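Local coordinates for chromosome-partitioning protein ParB (Caulobacter vibrioides NA1000, PDB 6S6H) that binds the centromeric parS site on DNA and takes part in chromosome partition, with localisation to both poles of the predivisional cell, at residues E22-Y27 and A53-L58; R80-A85 and R103-L108. All coordinates share one frame; numbering follows the deposited sequence.

Contact 1: E22-Y27 and A53-L58; sequences EEALSY and ANTMRL. With nucleotides of chain D.
Ala24 and Met56 meet where helix 20-34 crosses helix 49-57. The small side chain of Ala24 points at the partner helix, and its CB lies 3.4 Å from Thr55 O. The short segment axes come within 8.3 Å and are steeply crossed, at -108°.

Met56 shares the seam with Thr55 and Tyr27. Its CB makes no close approach to the other segment. Its CG lies 3.5 Å from Ala24 O. SD then packs alongside Tyr27, 3.9 Å from Tyr27 CB. The bend at chi3 (-55°) turns CE away from Tyr27. The Met56 side chain also packs on Met31 and Gln38. Thr55 puts CG2 near the Ala24 backbone and at the edge of the Tyr27 ring, close to its plane. Its hydroxyl OG1 bonds instead to His51 O. The Tyr27 ring also packs on Ile41 and Ile45.

Helices 38-45 and 49-57 form the helix-turn-helix, and 49-57 is its recognition helix. Its other side faces DNA. Asn54 ND2 donates to O4 of DT6 of chain D at 2.9 Å, a direct contact with a base. Asn54 OD1 accepts from Arg57 NH1 at 2.9 Å, and lies nearly in the guanidinium plane (6° out). This bond should help fix the turn of the Asn54 amide. Arg57 NE bonds to the phosphate oxygen OP2 of DT5 of chain D at 2.6 Å.

The two helices thus meet through side-chain carbon, sulfur and backbone carbonyls, with no hydrogen bond between the segments. On the DNA side Asn54 ND2 and Arg57 NE bond to base and phosphate, while Asn54 OD1 ties the two residues together.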
# COMPACT_ATOMS: atom_id res chain seq x y z
N GLU B 22 -11.74 9.54 -3.70
CA GLU B 22 -12.29 10.53 -2.74
C GLU B 22 -11.14 11.37 -2.17
O GLU B 22 -11.33 12.59 -2.01
CB GLU B 22 -13.10 9.83 -1.65
CG GLU B 22 -14.44 9.30 -2.14
CD GLU B 22 -15.15 8.35 -1.19
OE1 GLU B 22 -14.49 7.83 -0.28
OE2 GLU B 22 -16.36 8.14 -1.37
N GLU B 23 -10.00 10.74 -1.90
CA GLU B 23 -8.76 11.42 -1.42
C GLU B 23 -8.24 12.36 -2.51
O GLU B 23 -7.85 13.49 -2.16
CB GLU B 23 -7.68 10.40 -1.04
CG GLU B 23 -8.03 9.59 0.19
CD GLU B 23 -6.91 8.73 0.74
OE1 GLU B 23 -7.18 7.92 1.65
OE2 GLU B 23 -5.77 8.88 0.26
N ALA B 24 -8.24 11.90 -3.76
CA ALA B 24 -7.79 12.67 -4.95
C ALA B 24 -8.60 13.97 -5.07
O ALA B 24 -7.97 15.05 -5.09
CB ALA B 24 -7.94 11.82 -6.19
N LEU B 25 -9.93 13.86 -5.16
CA LEU B 25 -10.84 15.02 -5.34
C LEU B 25 -10.68 15.99 -4.16
O LEU B 25 -10.71 17.21 -4.39
CB LEU B 25 -12.29 14.53 -5.46
CG LEU B 25 -13.34 15.62 -5.68
CD1 LEU B 25 -12.96 16.50 -6.87
CD2 LEU B 25 -14.72 15.03 -5.86
N SER B 26 -10.51 15.46 -2.94
CA SER B 26 -10.29 16.27 -1.71
C SER B 26 -9.05 17.15 -1.92
O SER B 26 -9.19 18.38 -1.82
CB SER B 26 -10.16 15.41 -0.48
OG SER B 26 -11.41 14.82 -0.14
N TYR B 27 -7.90 16.54 -2.23
CA TYR B 27 -6.60 17.24 -2.43
C TYR B 27 -6.74 18.31 -3.52
O TYR B 27 -6.31 19.45 -3.29
CB TYR B 27 -5.47 16.26 -2.75
CG TYR B 27 -5.01 15.42 -1.59
CD1 TYR B 27 -4.84 15.97 -0.32
CD2 TYR B 27 -4.74 14.07 -1.74
CE1 TYR B 27 -4.43 15.20 0.75
CE2 TYR B 27 -4.32 13.29 -0.68
CZ TYR B 27 -4.16 13.86 0.57
OH TYR B 27 -3.75 13.09 1.63
N ALA B 53 0.57 13.94 -6.77
CA ALA B 53 0.34 14.08 -8.23
C ALA B 53 -0.34 12.82 -8.78
O ALA B 53 -1.38 12.95 -9.45
CB ALA B 53 1.65 14.35 -8.93
N ASN B 54 0.24 11.65 -8.51
CA ASN B 54 -0.24 10.35 -9.05
C ASN B 54 -1.64 10.06 -8.51
O ASN B 54 -2.47 9.55 -9.28
CB ASN B 54 0.75 9.21 -8.76
CG ASN B 54 1.93 9.19 -9.70
OD1 ASN B 54 1.83 9.61 -10.85
ND2 ASN B 54 3.06 8.67 -9.24
N THR B 55 -1.90 10.39 -7.24
CA THR B 55 -3.22 10.21 -6.58
C THR B 55 -4.28 10.99 -7.38
O THR B 55 -5.29 10.38 -7.76
CB THR B 55 -3.17 10.62 -5.10
OG1 THR B 55 -2.22 9.78 -4.44
CG2 THR B 55 -4.50 10.50 -4.41
N MET B 56 -4.04 12.27 -7.66
CA MET B 56 -5.03 13.18 -8.31
C MET B 56 -5.18 12.84 -9.80
O MET B 56 -6.31 12.95 -10.31
CB MET B 56 -4.64 14.65 -8.14
CG MET B 56 -4.84 15.14 -6.72
SD MET B 56 -4.37 16.86 -6.46
CE MET B 56 -2.68 16.85 -7.07
N ARG B 57 -4.10 12.41 -10.47
CA ARG B 57 -4.09 11.97 -11.89
C ARG B 57 -5.19 10.92 -12.14
O ARG B 57 -5.72 10.89 -13.28
CB ARG B 57 -2.73 11.41 -12.29
CG ARG B 57 -1.70 12.46 -12.68
CD ARG B 57 -0.38 11.86 -13.11
NE ARG B 57 -0.55 10.98 -14.26
CZ ARG B 57 -0.14 9.71 -14.34
NH1 ARG B 57 0.51 9.13 -13.35
NH2 ARG B 57 -0.39 9.02 -15.45
N LEU B 58 -5.52 10.11 -11.13
CA LEU B 58 -6.52 9.01 -11.22
C LEU B 58 -7.91 9.56 -11.55
O LEU B 58 -8.73 8.79 -12.09
CB LEU B 58 -6.56 8.24 -9.89
CG LEU B 58 -5.29 7.48 -9.51
CD1 LEU B 58 -5.42 6.90 -8.12
CD2 LEU B 58 -4.98 6.39 -10.53
P DT D 5 0.10 12.43 -17.52
OP1 DT D 5 -0.33 12.27 -18.94
OP2 DT D 5 -0.92 12.36 -16.44
O5' DT D 5 1.25 11.37 -17.21
C5' DT D 5 2.37 11.25 -18.10
C4' DT D 5 3.48 10.43 -17.49
O4' DT D 5 3.99 11.04 -16.29
C3' DT D 5 3.14 8.99 -17.10
O3' DT D 5 3.60 8.13 -18.15
C2' DT D 5 3.90 8.77 -15.79
C1' DT D 5 4.74 10.03 -15.66
N1 DT D 5 5.05 10.47 -14.29
C2 DT D 5 6.32 10.25 -13.82
O2 DT D 5 7.18 9.68 -14.47
N3 DT D 5 6.55 10.70 -12.54
C4 DT D 5 5.66 11.35 -11.72
O4 DT D 5 6.01 11.71 -10.60
C5 DT D 5 4.34 11.57 -12.28
C7 DT D 5 3.31 12.26 -11.46
C6 DT D 5 4.11 11.12 -13.52
P DT D 6 3.34 6.55 -18.10
OP1 DT D 6 3.14 6.07 -19.50
OP2 DT D 6 2.30 6.27 -17.07
O5' DT D 6 4.73 5.97 -17.58
C5' DT D 6 5.96 6.30 -18.26
C4' DT D 6 7.14 5.74 -17.51
O4' DT D 6 7.27 6.42 -16.24
C3' DT D 6 7.07 4.24 -17.19
O3' DT D 6 8.31 3.63 -17.56
C2' DT D 6 6.79 4.20 -15.69
C1' DT D 6 7.45 5.48 -15.20
N1 DT D 6 6.88 6.07 -13.96
C2 DT D 6 7.76 6.49 -12.98
O2 DT D 6 8.97 6.37 -13.07
N3 DT D 6 7.16 7.05 -11.88
C4 DT D 6 5.80 7.25 -11.67
O4 DT D 6 5.41 7.77 -10.63
C5 DT D 6 4.95 6.79 -12.74
C7 DT D 6 3.47 6.96 -12.61
C6 DT D 6 5.52 6.24 -13.82

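Contact 2: R80-A85 and R103-L108; sequences RAIAAA and RETEAL. With nucleotides of chain D; nucleotides of chain C.
Glu106 OE2 is gripped by three donors, one of which is a water that leads across to Arg80. Arg103 NH2 reaches OE2 at 2.8 Å, from above the carboxylate plane (36° out of it). The amino group N4 of DC8 of chain D donates to the same OE2 at 2.9 Å. The water donates to Glu106 OE2 at 2.8 Å and accepts from Arg80 NH2 at 2.8 Å. Arg103 NE bonds to the other oxygen, OE1, so the arginine holds the carboxylate side-on as a salt bridge. Two cationic groups nearby probably favour the charged form of Glu106.

Arg80 has CG anti to the backbone N (chi1 -172°), and its chain bends at chi3 before it meets DG13 of chain C. NH1 donates to DG13 N7 at 3.0 Å. NH2 donates to DG13 O6 at 2.8 Å. This is the bidentate arginine-guanine reading of a major groove edge. DG13 and DC8 face each other as a base pair, so the ParB DNA-binding domain reads one pair from both segments, the guanine by Arg80 and the cytosine by Glu106.

The Arg103 guanidinium has DC8 C4 over one face. Its NH2 also bonds to O4 of a further thymine, and its NH1 lies close to N7 of DG11 of chain C.

Behind the polar layer the packing is apolar. Ala81 CB points at helix 102-110 and lies 3.9 Å from Thr105 CG2. That methyl also meets Ile82 CG2 at 3.8 Å, the two side chains crossing at a slant. Thr105 OG1 bonds to Ser101 O. Ile82 and Thr105 both pack on Ile95 of helix 88-98.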
# COMPACT_ATOMS: atom_id res chain seq x y z
N ARG B 80 -3.19 3.50 -12.14
CA ARG B 80 -2.11 4.47 -12.44
C ARG B 80 -1.25 3.96 -13.61
O ARG B 80 -0.91 4.77 -14.49
CB ARG B 80 -1.25 4.69 -11.19
CG ARG B 80 -0.24 5.82 -11.31
CD ARG B 80 0.72 5.79 -10.13
NE ARG B 80 1.56 4.60 -10.17
CZ ARG B 80 2.16 4.05 -9.11
NH1 ARG B 80 2.01 4.55 -7.90
NH2 ARG B 80 2.91 2.97 -9.28
N ALA B 81 -0.95 2.65 -13.62
CA ALA B 81 -0.08 1.99 -14.62
C ALA B 81 -0.66 2.11 -16.03
O ALA B 81 0.13 2.04 -16.98
CB ALA B 81 0.14 0.54 -14.23
N ILE B 82 -1.98 2.29 -16.17
CA ILE B 82 -2.70 2.35 -17.48
C ILE B 82 -3.27 3.75 -17.73
O ILE B 82 -4.01 3.91 -18.73
CB ILE B 82 -3.80 1.27 -17.55
CG1 ILE B 82 -4.91 1.51 -16.52
CG2 ILE B 82 -3.20 -0.11 -17.43
CD1 ILE B 82 -6.12 0.63 -16.72
N ALA B 83 -2.95 4.73 -16.87
CA ALA B 83 -3.57 6.09 -16.85
C ALA B 83 -3.20 6.87 -18.12
O ALA B 83 -4.06 7.65 -18.59
CB ALA B 83 -3.15 6.84 -15.61
N ALA B 84 -1.98 6.69 -18.64
CA ALA B 84 -1.43 7.40 -19.82
C ALA B 84 -1.47 6.50 -21.06
O ALA B 84 -0.64 6.70 -21.95
CB ALA B 84 -0.02 7.86 -19.52
N ALA B 85 -2.39 5.53 -21.10
CA ALA B 85 -2.57 4.56 -22.20
C ALA B 85 -3.64 5.08 -23.17
O ALA B 85 -4.48 5.89 -22.73
CB ALA B 85 -2.92 3.21 -21.65
N ARG B 103 3.04 -5.20 -11.58
CA ARG B 103 4.32 -5.37 -12.33
C ARG B 103 4.02 -5.84 -13.76
O ARG B 103 4.56 -5.24 -14.71
CB ARG B 103 5.25 -6.34 -11.58
CG ARG B 103 6.65 -5.80 -11.37
CD ARG B 103 6.78 -4.96 -10.12
NE ARG B 103 5.95 -3.76 -10.17
CZ ARG B 103 5.38 -3.18 -9.12
NH1 ARG B 103 5.51 -3.69 -7.91
NH2 ARG B 103 4.65 -2.09 -9.28
N GLU B 104 3.18 -6.87 -13.90
CA GLU B 104 2.75 -7.42 -15.22
C GLU B 104 1.98 -6.34 -15.99
O GLU B 104 2.18 -6.23 -17.21
CB GLU B 104 1.91 -8.68 -15.03
CG GLU B 104 2.73 -9.90 -14.65
CD GLU B 104 1.94 -11.14 -14.28
OE1 GLU B 104 0.84 -10.99 -13.72
OE2 GLU B 104 2.42 -12.26 -14.57
N THR B 105 1.15 -5.56 -15.29
CA THR B 105 0.33 -4.46 -15.86
C THR B 105 1.26 -3.37 -16.43
O THR B 105 0.97 -2.88 -17.53
CB THR B 105 -0.65 -3.91 -14.82
OG1 THR B 105 -1.48 -5.00 -14.40
CG2 THR B 105 -1.51 -2.78 -15.35
N GLU B 106 2.32 -3.01 -15.70
CA GLU B 106 3.35 -2.03 -16.14
C GLU B 106 4.00 -2.52 -17.44
O GLU B 106 4.24 -1.68 -18.33
CB GLU B 106 4.40 -1.83 -15.04
CG GLU B 106 3.88 -0.99 -13.88
CD GLU B 106 4.68 -1.09 -12.59
OE1 GLU B 106 5.73 -1.76 -12.58
OE2 GLU B 106 4.23 -0.49 -11.60
N ALA B 107 4.26 -3.83 -17.55
CA ALA B 107 4.86 -4.48 -18.75
C ALA B 107 3.89 -4.35 -19.93
O ALA B 107 4.36 -4.01 -21.03
CB ALA B 107 5.19 -5.92 -18.45
N LEU B 108 2.60 -4.60 -19.70
CA LEU B 108 1.54 -4.49 -20.73
C LEU B 108 1.51 -3.06 -21.29
O LEU B 108 1.44 -2.91 -22.52
CB LEU B 108 0.19 -4.87 -20.10
CG LEU B 108 -1.02 -4.83 -21.02
CD1 LEU B 108 -0.83 -5.75 -22.22
CD2 LEU B 108 -2.28 -5.22 -20.25
P DC D 8 13.22 -0.80 -13.47
OP1 DC D 8 14.66 -0.96 -13.80
OP2 DC D 8 12.23 -1.77 -14.01
O5' DC D 8 13.09 -0.72 -11.88
C5' DC D 8 13.90 0.23 -11.16
C4' DC D 8 13.56 0.22 -9.69
O4' DC D 8 12.22 0.73 -9.48
C3' DC D 8 13.58 -1.15 -9.01
O3' DC D 8 14.05 -0.97 -7.67
C2' DC D 8 12.12 -1.54 -8.98
C1' DC D 8 11.50 -0.19 -8.67
N1 DC D 8 10.06 -0.02 -8.97
C2 DC D 8 9.31 0.83 -8.14
O2 DC D 8 9.87 1.38 -7.18
N3 DC D 8 8.00 1.01 -8.41
C4 DC D 8 7.43 0.40 -9.45
N4 DC D 8 6.14 0.62 -9.67
C5 DC D 8 8.18 -0.46 -10.31
C6 DC D 8 9.48 -0.64 -10.04
P DG C 13 0.12 4.41 -0.07
OP1 DG C 13 -0.20 4.64 1.36
OP2 DG C 13 -0.84 4.84 -1.13
O5' DG C 13 1.54 5.07 -0.36
C5' DG C 13 2.63 4.84 0.55
C4' DG C 13 3.95 5.16 -0.11
O4' DG C 13 4.13 4.36 -1.30
C3' DG C 13 4.12 6.62 -0.54
O3' DG C 13 5.31 7.09 0.11
C2' DG C 13 4.19 6.56 -2.06
C1' DG C 13 4.74 5.17 -2.29
N9 DG C 13 4.48 4.55 -3.59
C8 DG C 13 3.28 4.48 -4.25
N7 DG C 13 3.34 3.81 -5.37
C5 DG C 13 4.66 3.39 -5.44
C6 DG C 13 5.33 2.62 -6.43
O6 DG C 13 4.87 2.14 -7.48
N1 DG C 13 6.67 2.42 -6.11
C2 DG C 13 7.29 2.90 -4.98
N2 DG C 13 8.59 2.61 -4.85
N3 DG C 13 6.68 3.62 -4.05
C4 DG C 13 5.37 3.82 -4.34
P DG C 11 -0.56 -6.71 -7.10
OP1 DG C 11 -1.86 -7.03 -7.75
OP2 DG C 11 0.63 -6.47 -7.96
O5' DG C 11 -0.69 -5.46 -6.13
C5' DG C 11 -1.69 -5.41 -5.11
C4' DG C 11 -1.43 -4.25 -4.18
O4' DG C 11 -0.05 -4.29 -3.72
C3' DG C 11 -1.62 -2.86 -4.79
O3' DG C 11 -2.21 -2.01 -3.79
C2' DG C 11 -0.22 -2.47 -5.21
C1' DG C 11 0.65 -3.14 -4.16
N9 DG C 11 1.96 -3.58 -4.64
C8 DG C 11 2.23 -4.23 -5.83
N7 DG C 11 3.50 -4.52 -5.97
C5 DG C 11 4.09 -4.04 -4.81
C6 DG C 11 5.45 -4.05 -4.41
O6 DG C 11 6.43 -4.51 -5.00
N1 DG C 11 5.62 -3.44 -3.16
C2 DG C 11 4.61 -2.90 -2.41
N2 DG C 11 4.97 -2.37 -1.23
N3 DG C 11 3.34 -2.88 -2.78
C4 DG C 11 3.15 -3.46 -3.98
O HOH W 1 2.09 1.30 -11.32

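Both contacts are largely buried and lie within the ParB HTH domain, contact 1 at its helix-turn-helix and contact 2 on later helices, with centres about 18 Å apart. Contact 1 is a direct crossing of two helices, and DNA meets the far side of one of them. In contact 2 both segments bring side chains to the bases, and a water spans the gap between them. Its segments bury somewhat less surface; its packing uses Ala81 and Ile82. The two contacts share no helix but they touch. Asn54 CG lies 3.6 Å from Arg80 CD, and Arg57 NH2 lies 3.5 Å from Ala83 CB. The DNA-facing side chains of both therefore adjoin, and both reach chain D.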